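1-carboxybiuret hydrolase subunit AtzE (Pseudomonas sp., PDB 6C62) hydrolyses 1-carboxybiuret to urea-1,3-dicarboxylate and ammonia in bacterial atrazine degradation, as an amidase-family subunit of a heterotetramer with AtzG. Local coordinates at residues 64-68 with 107-113; 86-91 with 120-124; 291-297 with 349-353. All blocks are in the same frame, centred on the assembly; numbering follows the deposited sequence.

Contact 1 of 3, residues 64-68 with 107-113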
# COMPACT_ATOMS: atom_id res chain seq x y z
N PRO A 64 -6.53 38.09 10.86
CA PRO A 64 -6.51 36.97 9.93
C PRO A 64 -7.97 36.57 9.52
O PRO A 64 -8.98 37.09 10.09
CB PRO A 64 -5.71 35.90 10.69
CG PRO A 64 -6.05 36.20 12.11
CD PRO A 64 -6.07 37.70 12.19
N PRO A 65 -8.11 35.75 8.49
CA PRO A 65 -9.40 35.59 7.82
C PRO A 65 -10.50 34.93 8.63
O PRO A 65 -11.68 35.11 8.28
CB PRO A 65 -9.08 34.67 6.63
CG PRO A 65 -7.66 34.66 6.55
CD PRO A 65 -7.02 35.04 7.80
N LEU A 66 -10.15 34.18 9.66
CA LEU A 66 -11.19 33.58 10.54
C LEU A 66 -11.21 34.23 11.92
O LEU A 66 -11.68 33.63 12.89
CB LEU A 66 -10.96 32.07 10.68
CG LEU A 66 -11.06 31.27 9.35
CD1 LEU A 66 -10.87 29.79 9.59
CD2 LEU A 66 -12.36 31.47 8.65
N ALA A 67 -10.71 35.44 12.05
CA ALA A 67 -10.51 36.06 13.37
C ALA A 67 -11.76 36.13 14.21
O ALA A 67 -12.72 36.80 13.86
CB ALA A 67 -9.90 37.46 13.24
N GLY A 68 -11.74 35.40 15.31
CA GLY A 68 -12.80 35.39 16.30
C GLY A 68 -13.90 34.36 16.07
O GLY A 68 -14.83 34.28 16.86
N LEU A 107 -6.30 26.37 12.00
CA LEU A 107 -7.48 27.18 12.26
C LEU A 107 -7.14 28.24 13.31
O LEU A 107 -7.55 29.38 13.20
CB LEU A 107 -8.68 26.34 12.69
CG LEU A 107 -9.32 25.50 11.55
CD1 LEU A 107 -10.43 24.62 12.13
CD2 LEU A 107 -9.83 26.33 10.41
N LYS A 108 -6.43 27.84 14.35
CA LYS A 108 -5.94 28.76 15.37
C LYS A 108 -5.10 29.93 14.74
O LYS A 108 -5.37 31.08 15.05
CB LYS A 108 -5.12 28.02 16.42
CG LYS A 108 -4.52 28.95 17.42
CD LYS A 108 -3.82 28.22 18.54
CE LYS A 108 -2.51 28.91 18.93
NZ LYS A 108 -2.38 29.54 20.31
N ALA A 109 -4.16 29.60 13.85
CA ALA A 109 -3.34 30.59 13.13
C ALA A 109 -4.21 31.52 12.29
O ALA A 109 -3.81 32.64 12.07
CB ALA A 109 -2.27 29.93 12.23
N ALA A 110 -5.34 31.03 11.76
CA ALA A 110 -6.24 31.88 11.04
C ALA A 110 -7.17 32.72 11.95
O ALA A 110 -7.97 33.48 11.45
CB ALA A 110 -7.07 31.04 10.08
N GLY A 111 -7.06 32.58 13.27
CA GLY A 111 -7.76 33.44 14.24
C GLY A 111 -8.98 32.78 14.82
O GLY A 111 -9.67 33.41 15.56
N ALA A 112 -9.27 31.53 14.45
CA ALA A 112 -10.46 30.87 14.95
C ALA A 112 -10.28 30.49 16.43
O ALA A 112 -9.18 30.26 16.92
CB ALA A 112 -10.83 29.70 14.08
N VAL A 113 -11.41 30.38 17.10
CA VAL A 113 -11.50 30.18 18.55
C VAL A 113 -12.15 28.85 18.89
O VAL A 113 -13.36 28.61 18.60
CB VAL A 113 -12.34 31.33 19.17
CG1 VAL A 113 -12.59 31.11 20.65
CG2 VAL A 113 -11.61 32.66 18.96
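This is a backbone-to-backbone contact between two turns, each leading into a strand of the central sheet: the loop 64-68 before strand 70-74, and the end of helix 102-109 before strand 113-118. Pro64 to Ala67 form a type I beta turn, which prolines at its first two positions suit well. Opposite it, the helix ends in a Schellman motif. Gly111 takes the positive phi (101°) that this motif requires, and glycine is needed twice over, because a CB here would run into Ala67 CA and the Pro64 ring. The two segments therefore approach to 3.9 Å between Ala67 CA and Gly111 CA. Two hydrogen bonds hold them, Leu66 N to Ala110 O and Gly68 N to Gly111 O, both 2.9 Å, and Ala67 CA adds a CA-H...O contact to Gly111 O at 3.5 Å. Gly68, also at positive phi (90°), is again a natural glycine site. Beside this polar seam, Leu66 CD1 packs on Leu107 CD2 (3.7 Å) and Ala110 CB (4.0 Å), the small alanine letting the leucine settle close. Leu66, Leu107 and Ala110 also pack against helix 216-226, Pro64 and Val113 touch helix 43-58, and Val113 pairs with Leu69 and Tyr71 where the parallel strands begin.

Contact 2 of 3, residues 86-91 with 120-124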
# COMPACT_ATOMS: atom_id res chain seq x y z
N ALA A 86 -11.76 9.84 20.85
CA ALA A 86 -12.25 9.16 19.65
C ALA A 86 -13.51 8.31 19.96
O ALA A 86 -13.64 7.17 19.52
CB ALA A 86 -11.16 8.31 19.05
N GLY A 87 -14.43 8.90 20.73
CA GLY A 87 -15.70 8.30 21.10
C GLY A 87 -15.66 7.06 22.00
O GLY A 87 -16.68 6.39 22.14
N SER A 88 -14.49 6.76 22.59
CA SER A 88 -14.25 5.56 23.28
C SER A 88 -14.13 5.80 24.76
O SER A 88 -13.85 6.93 25.22
CB SER A 88 -12.98 4.88 22.78
OG SER A 88 -11.81 5.54 23.34
N LYS A 89 -14.35 4.73 25.52
CA LYS A 89 -13.89 4.74 26.89
C LYS A 89 -12.50 4.18 27.07
O LYS A 89 -11.81 4.61 27.99
CB LYS A 89 -14.93 4.15 27.85
CG LYS A 89 -15.24 2.73 27.75
CD LYS A 89 -16.18 2.38 28.92
CE LYS A 89 -16.31 0.87 28.93
NZ LYS A 89 -17.53 0.51 29.69
N ILE A 90 -12.06 3.31 26.15
CA ILE A 90 -10.71 2.79 26.13
C ILE A 90 -9.62 3.85 26.20
O ILE A 90 -8.65 3.71 26.91
CB ILE A 90 -10.54 1.87 24.92
CG1 ILE A 90 -11.15 0.50 25.24
CG2 ILE A 90 -9.06 1.61 24.61
CD1 ILE A 90 -11.37 -0.36 24.05
N ASN A 91 -9.78 4.94 25.46
CA ASN A 91 -8.76 5.99 25.41
C ASN A 91 -8.73 6.89 26.66
O ASN A 91 -7.81 7.71 26.76
CB ASN A 91 -8.94 6.90 24.19
CG ASN A 91 -8.50 6.23 22.88
OD1 ASN A 91 -8.27 5.04 22.84
ND2 ASN A 91 -8.43 7.03 21.80
N MET A 120 -18.98 11.42 18.81
CA MET A 120 -18.81 10.63 17.63
C MET A 120 -19.11 9.17 17.93
O MET A 120 -19.07 8.75 19.07
CB MET A 120 -17.41 10.80 17.05
CG MET A 120 -16.27 10.47 18.05
SD MET A 120 -14.62 10.40 17.31
CE MET A 120 -14.57 8.83 16.45
N ASP A 121 -19.39 8.38 16.89
CA ASP A 121 -19.44 6.93 17.08
C ASP A 121 -18.06 6.46 17.48
O ASP A 121 -17.04 6.97 16.97
CB ASP A 121 -19.84 6.16 15.84
CG ASP A 121 -21.34 6.31 15.52
OD1 ASP A 121 -22.23 5.77 16.26
OD2 ASP A 121 -21.64 6.98 14.51
N GLU A 122 -18.02 5.50 18.40
CA GLU A 122 -16.73 5.02 18.93
C GLU A 122 -15.79 4.57 17.83
O GLU A 122 -16.14 3.76 17.02
CB GLU A 122 -16.92 3.87 19.92
CG GLU A 122 -15.59 3.29 20.32
CD GLU A 122 -15.68 2.12 21.27
OE1 GLU A 122 -15.73 0.96 20.73
OE2 GLU A 122 -15.60 2.34 22.52
N PHE A 123 -14.59 5.13 17.83
CA PHE A 123 -13.54 4.78 16.91
C PHE A 123 -13.91 5.00 15.47
O PHE A 123 -13.29 4.44 14.57
CB PHE A 123 -12.97 3.35 17.18
CG PHE A 123 -12.20 3.23 18.47
CD1 PHE A 123 -11.31 4.18 18.88
CD2 PHE A 123 -12.36 2.11 19.29
CE1 PHE A 123 -10.58 4.01 20.06
CE2 PHE A 123 -11.64 1.95 20.44
CZ PHE A 123 -10.74 2.90 20.84
N ALA A 124 -14.93 5.84 15.25
CA ALA A 124 -15.39 6.27 13.94
C ALA A 124 -16.14 5.20 13.15
O ALA A 124 -16.43 5.45 12.02
CB ALA A 124 -14.24 6.84 13.11
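Phe123 is the main bump, its ring filling a hollow lined by Ala86, Ser88, Ile90 and Asn91. Ser88 CB sits over one ring face in a CH-pi contact, 3.9 Å from the Phe123 centroid; Asn91, its ND2 bonded to Thr84 O, brings OD1 to 3.8 Å from Phe123 CE1 at the ring edge. Ser88 OG, also hydrogen-bonded to Leu85 O, accepts from Asn91 N (3.0 Å) in an ST motif that shapes this wall. Gly87 provides the opposite fit: its bare CA lies 4.1 Å from Glu122 CA, where a side chain would strike Met120 O, and its positive phi also favours glycine. Met120 SD lies 3.6 Å from Ala86 C, while Phe123 N donates to Ala86 O (2.8 Å). Glu122 reaches past Ser88 to His133 and Glu325 N. Met120 comes close to Lys74 and Asp121 to Ser150, both probable charge-relay residues, so the packing borders the active site. Loop 86-91 follows strand 70-74, loop 120-124 its parallel neighbour 113-118, and Asn131 of strand 130-131 bonds to both loops.

Contact 3 of 3, residues 291-297 with 349-353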
# COMPACT_ATOMS: atom_id res chain seq x y z
N TRP A 291 -21.76 5.67 -12.85
CA TRP A 291 -20.48 5.62 -12.13
C TRP A 291 -19.94 4.21 -12.35
O TRP A 291 -20.70 3.23 -12.28
CB TRP A 291 -20.74 5.91 -10.67
CG TRP A 291 -19.53 6.00 -9.78
CD1 TRP A 291 -18.94 4.97 -9.14
CD2 TRP A 291 -18.83 7.16 -9.39
NE1 TRP A 291 -17.91 5.42 -8.38
CE2 TRP A 291 -17.81 6.76 -8.53
CE3 TRP A 291 -18.97 8.51 -9.69
CZ2 TRP A 291 -16.94 7.64 -7.95
CZ3 TRP A 291 -18.07 9.41 -9.13
CH2 TRP A 291 -17.06 8.98 -8.26
N PRO A 292 -18.65 4.07 -12.67
CA PRO A 292 -18.14 2.70 -12.87
C PRO A 292 -18.14 1.80 -11.59
O PRO A 292 -17.64 2.20 -10.53
CB PRO A 292 -16.71 2.97 -13.35
CG PRO A 292 -16.32 4.20 -12.59
CD PRO A 292 -17.56 5.05 -12.76
N ASP A 293 -18.70 0.61 -11.70
CA ASP A 293 -18.59 -0.43 -10.69
C ASP A 293 -18.96 0.06 -9.29
O ASP A 293 -18.26 -0.25 -8.32
CB ASP A 293 -17.15 -0.97 -10.63
CG ASP A 293 -16.70 -1.67 -11.92
OD1 ASP A 293 -17.56 -2.19 -12.65
OD2 ASP A 293 -15.47 -1.69 -12.19
N ALA A 294 -20.05 0.78 -9.15
CA ALA A 294 -20.32 1.50 -7.87
C ALA A 294 -20.54 0.53 -6.72
O ALA A 294 -19.99 0.72 -5.63
CB ALA A 294 -21.50 2.42 -8.00
N GLU A 295 -21.32 -0.52 -6.96
CA GLU A 295 -21.61 -1.47 -5.93
C GLU A 295 -20.32 -2.23 -5.49
O GLU A 295 -20.18 -2.58 -4.32
CB GLU A 295 -22.65 -2.48 -6.40
CG GLU A 295 -23.02 -3.49 -5.33
CD GLU A 295 -24.18 -4.42 -5.70
OE1 GLU A 295 -24.44 -4.61 -6.92
OE2 GLU A 295 -24.80 -4.95 -4.74
N ILE A 296 -19.42 -2.47 -6.43
CA ILE A 296 -18.17 -3.19 -6.13
C ILE A 296 -17.22 -2.23 -5.42
O ILE A 296 -16.45 -2.65 -4.55
CB ILE A 296 -17.45 -3.72 -7.40
CG1 ILE A 296 -18.39 -4.48 -8.33
CG2 ILE A 296 -16.23 -4.56 -7.06
CD1 ILE A 296 -19.16 -5.55 -7.72
N GLY A 297 -17.25 -0.94 -5.80
CA GLY A 297 -16.51 0.11 -5.11
C GLY A 297 -16.90 0.16 -3.63
O GLY A 297 -16.04 0.20 -2.77
N PHE A 349 -8.27 -4.32 -6.91
CA PHE A 349 -9.42 -3.69 -7.52
C PHE A 349 -9.33 -2.18 -7.43
O PHE A 349 -9.72 -1.48 -8.35
CB PHE A 349 -10.73 -4.22 -6.93
CG PHE A 349 -11.93 -3.41 -7.34
CD1 PHE A 349 -12.45 -3.56 -8.61
CD2 PHE A 349 -12.48 -2.50 -6.50
CE1 PHE A 349 -13.52 -2.78 -9.07
CE2 PHE A 349 -13.58 -1.72 -6.93
CZ PHE A 349 -14.10 -1.89 -8.21
N ARG A 350 -8.84 -1.66 -6.32
CA ARG A 350 -8.80 -0.22 -6.14
C ARG A 350 -7.97 0.49 -7.24
O ARG A 350 -8.27 1.62 -7.59
CB ARG A 350 -8.27 0.15 -4.74
CG ARG A 350 -8.57 1.59 -4.39
CD ARG A 350 -8.07 1.97 -3.03
NE ARG A 350 -8.71 3.17 -2.51
CZ ARG A 350 -8.40 3.71 -1.35
NH1 ARG A 350 -7.42 3.22 -0.58
NH2 ARG A 350 -9.06 4.78 -0.96
N ARG A 351 -6.88 -0.14 -7.72
CA ARG A 351 -6.12 0.39 -8.87
C ARG A 351 -7.01 0.53 -10.12
O ARG A 351 -7.02 1.56 -10.77
CB ARG A 351 -4.86 -0.44 -9.18
CG ARG A 351 -4.17 -0.08 -10.51
CD ARG A 351 -2.85 -0.82 -10.69
NE ARG A 351 -1.91 -0.41 -9.68
CZ ARG A 351 -1.16 0.69 -9.69
NH1 ARG A 351 -1.17 1.50 -10.71
NH2 ARG A 351 -0.38 0.96 -8.65
N VAL A 352 -7.76 -0.50 -10.41
CA VAL A 352 -8.67 -0.53 -11.58
C VAL A 352 -9.73 0.55 -11.40
O VAL A 352 -10.03 1.30 -12.30
CB VAL A 352 -9.32 -1.92 -11.72
CG1 VAL A 352 -10.41 -1.91 -12.78
CG2 VAL A 352 -8.28 -2.95 -12.13
N TYR A 353 -10.30 0.63 -10.21
CA TYR A 353 -11.33 1.60 -9.86
C TYR A 353 -10.83 3.01 -10.02
O TYR A 353 -11.56 3.83 -10.59
CB TYR A 353 -11.82 1.33 -8.45
CG TYR A 353 -13.05 2.03 -7.98
CD1 TYR A 353 -14.27 1.68 -8.47
CD2 TYR A 353 -12.99 2.99 -6.97
CE1 TYR A 353 -15.44 2.27 -8.04
CE2 TYR A 353 -14.14 3.59 -6.52
CZ TYR A 353 -15.39 3.21 -7.07
OH TYR A 353 -16.53 3.75 -6.59
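Two aromatic side chains one helical turn apart, Phe349 and Tyr353, project from helix 340-360 onto the start of helix 294-312. Both have chi1 near t (169° and -169°), which extends the rings from their own helix toward the other segment. Phe349 lays a face against Ile296, whose CG2 is 3.8 Å from the ring centroid in a CH-pi contact; the m,m rotamer of Ile296 takes the far end of its longer branch away. Tyr353 reaches farther and slides beneath Gly297, with Gly297 CA 4.2 Å from its ring centroid. Only glycine suits this place, since a CB would lie 2.4 Å from Tyr353 OH. That hydroxyl accepts from Trp291 NE1 (2.8 Å, 170°), the indole being swung into line by a t chi1, and it also bonds to Pro403 O. Asp293 occupies the N-cap position but makes no side-chain cap: its m rotamer instead brings OD2 to 3.8 Å from Phe349 CE1 at the ring edge, and to a salt bridge with Lys356. Trp291 and Pro292 continue the packing along helix 340-360, helix 263-266 touches Ala294 and Glu295, and an AtzG chain packs on Ile296 and Phe349, making both helices part of the AtzG interface.

In the fold
Contacts 1 and 2 interlock along the chain, their segments alternating in the order 64-68, 86-91, 107-113, 120-124. Their loops flank the adjacent parallel strands 70-74 and 113-118: contact 1 joins the turns entering these strands, contact 2 the loops leaving them, so the centres stand 28 Å apart. Contact 3 comes later and joins two helices. Its centre is 40 Å from contact 1, on the opposite side of the chain's centre, and 30 Å from contact 2; no two contacts touch. All three belong to the amidase fold, but their settings differ: contact 2 borders the probable catalytic residues, whereas contact 3 lies away from them and against AtzG.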